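Local structure of autotransporter adhesin/invasin TibA (Escherichia coli, 4Q1Q) at residues M26-S29 with T33-N36. The protein mediates adhesion to and invasion of human intestinal epithelial cells, and bacterial aggregation through intercellular self-association. Sequence-based numbering, arbitrary orientation.
With 289 (D-glycero-alpha-D-manno-heptopyranose), chain C; 289 (D-glycero-alpha-D-manno-heptopyranose), chain B; 289 (D-glycero-alpha-D-manno-heptopyranose), chain D.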
loop_
_atom_site.group_PDB
_atom_site.type_symbol
_atom_site.label_atom_id
_atom_site.label_comp_id
_atom_site.label_asym_id
_atom_site.label_seq_id
_atom_site.Cartn_x
_atom_site.Cartn_y
_atom_site.Cartn_z
HETATM N N MSE A 26 -25.344 2.991 15.987
HETATM C CA MSE A 26 -25.486 4.390 15.571
HETATM C C MSE A 26 -25.644 4.337 14.084
HETATM O O MSE A 26 -24.875 3.698 13.370
HETATM C CB MSE A 26 -24.318 5.329 15.870
HETATM C CG MSE A 26 -24.636 6.809 15.636
HETATM SE SE MSE A 26 -23.116 8.072 15.754
HETATM C CE MSE A 26 -22.923 8.179 17.715
ATOM N N HIS A 27 -26.657 5.028 13.588
ATOM C CA HIS A 27 -26.913 5.055 12.159
ATOM C C HIS A 27 -26.894 6.511 11.726
ATOM O O HIS A 27 -27.240 7.396 12.506
ATOM C CB HIS A 27 -28.248 4.394 11.848
ATOM C CG HIS A 27 -28.218 2.904 12.002
ATOM N ND1 HIS A 27 -28.473 2.039 10.958
ATOM C CD2 HIS A 27 -27.966 2.127 13.081
ATOM C CE1 HIS A 27 -28.349 0.795 11.379
ATOM N NE2 HIS A 27 -28.059 0.819 12.668
ATOM N N LEU A 28 -26.414 6.752 10.510
ATOM C CA LEU A 28 -26.378 8.095 9.953
ATOM C C LEU A 28 -27.021 8.017 8.582
ATOM O O LEU A 28 -26.759 7.075 7.838
ATOM C CB LEU A 28 -24.953 8.621 9.823
ATOM C CG LEU A 28 -24.173 8.826 11.120
ATOM C CD1 LEU A 28 -23.829 7.541 11.854
ATOM C CD2 LEU A 28 -22.887 9.540 10.758
ATOM N N SER A 29 -27.886 8.980 8.285
ATOM C CA SER A 29 -28.481 9.126 6.964
ATOM C C SER A 29 -28.200 10.536 6.455
ATOM O O SER A 29 -27.349 11.236 7.021
ATOM C CB SER A 29 -29.975 8.809 7.006
ATOM O OG SER A 29 -30.213 7.603 7.726
ATOM N N THR A 33 -24.794 13.821 11.262
ATOM C CA THR A 33 -23.443 14.159 11.676
ATOM C C THR A 33 -23.062 13.446 12.961
ATOM O O THR A 33 -23.878 13.282 13.866
ATOM C CB THR A 33 -23.327 15.679 11.897
ATOM O OG1 THR A 33 -23.024 16.278 10.632
ATOM C CG2 THR A 33 -22.238 16.050 12.907
ATOM N N ALA A 34 -21.795 13.069 13.062
ATOM C CA ALA A 34 -21.299 12.457 14.286
ATOM C C ALA A 34 -19.863 12.911 14.483
ATOM O O ALA A 34 -19.083 12.888 13.534
ATOM C CB ALA A 34 -21.405 10.945 14.212
ATOM N N LYS A 35 -19.535 13.369 15.688
ATOM C CA LYS A 35 -18.203 13.887 15.964
ATOM C C LYS A 35 -17.677 13.306 17.272
ATOM O O LYS A 35 -18.437 13.067 18.214
ATOM C CB LYS A 35 -18.214 15.422 15.976
ATOM C CG LYS A 35 -18.736 16.021 14.678
ATOM C CD LYS A 35 -18.942 17.527 14.733
ATOM C CE LYS A 35 -17.628 18.290 14.813
ATOM N NZ LYS A 35 -16.730 18.053 13.653
ATOM N N ASN A 36 -16.367 13.079 17.297
ATOM C CA ASN A 36 -15.663 12.493 18.442
ATOM C C ASN A 36 -16.394 11.299 19.057
ATOM O O ASN A 36 -16.411 11.143 20.277
ATOM C CB ASN A 36 -15.415 13.544 19.532
ATOM C CG ASN A 36 -14.059 14.222 19.429
ATOM O OD1 ASN A 36 -13.085 13.659 18.921
ATOM N ND2 ASN A 36 -13.981 15.441 19.957
HETATM O O7 289 C . -33.622 10.022 7.481
HETATM C C7 289 C . -33.799 9.309 8.715
HETATM C C6 289 C . -33.970 7.786 8.633
HETATM O O6 289 C . -35.387 7.543 8.635
HETATM C C5 289 C . -33.234 7.114 7.464
HETATM O O5 289 C . -31.873 7.538 7.521
HETATM C C1 289 C . -31.040 7.042 8.571
HETATM C C2 289 C . -31.015 5.516 8.628
HETATM O O2 289 C . -31.599 4.977 9.819
HETATM C C3 289 C . -31.812 4.946 7.463
HETATM O O3 289 C . -31.917 3.530 7.643
HETATM C C4 289 C . -33.191 5.587 7.350
HETATM O O4 289 C . -33.619 5.162 6.049
HETATM O O7 289 B . -8.961 13.793 20.104
HETATM C C7 289 B . -9.503 13.646 18.784
HETATM C C6 289 B . -10.436 14.801 18.421
HETATM O O6 289 B . -9.923 16.035 18.935
HETATM C C5 289 B . -10.660 14.943 16.919
HETATM O O5 289 B . -11.958 15.505 16.712
HETATM C C1 289 B . -12.320 15.588 15.329
HETATM C C2 289 B . -11.425 16.512 14.505
HETATM O O2 289 B . -11.657 17.898 14.784
HETATM C C3 289 B . -9.971 16.121 14.759
HETATM O O3 289 B . -9.129 17.170 14.269
HETATM C C4 289 B . -9.642 15.842 16.225
HETATM O O4 289 B . -8.359 15.214 16.265
HETATM O O7 289 D . -30.095 1.828 1.897
HETATM C C7 289 D . -29.103 2.729 2.401
HETATM C C6 289 D . -29.439 3.288 3.784
HETATM O O6 289 D . -30.765 2.952 4.205
HETATM C C5 289 D . -28.458 2.785 4.838
HETATM O O5 289 D . -28.559 3.726 5.901
HETATM C C1 289 D . -27.499 3.546 6.850
HETATM C C2 289 D . -27.729 2.222 7.591
HETATM O O2 289 D . -28.958 2.226 8.329
HETATM C C3 289 D . -27.675 1.114 6.538
HETATM O O3 289 D . -27.948 -0.176 7.091
HETATM C C4 289 D . -28.674 1.394 5.427
HETATM O O4 289 D . -28.486 0.357 4.466
#
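Met26, present as selenomethionine, and Leu28 close from one strand on Ala34 of the next. CG of Met26 lies anti to the backbone N (chi1 -170°), and from CB the chain runs inward: CG passes CD1 of Leu28 at 3.9 Å, and SE arrives 3.7 Å from CB of Ala34. There the chain bends (chi3 -77°), and CE turns off to 4.7 Å from Ala34 CB. Leu28 brings CD2 to 4.0 Å from Ala34 CB, so the methyl is approached by two apolar side chains, and Gln45 of the following coil touches all three. This is how one coil of a right-handed parallel beta-helix, the fold of most autotransporter passenger domains, of which this chain is a part, fills its interior near the N-terminal end: strands 26-28 and 33-35, their short axes 130° apart, belong to different faces of the solenoid. His27, between Met26 and Leu28, and Ser29, just after, point outward to the sugars. OG of Ser29 is covalently joined to C1 of one heptose, while O2 of another lies at the His27 ring edge, in plane, hydrogen-bonded to ND1 at 2.7 Å; NE2 is hydrogen-bonded to Ser25 OG and Tyr46 stacks on the imidazole.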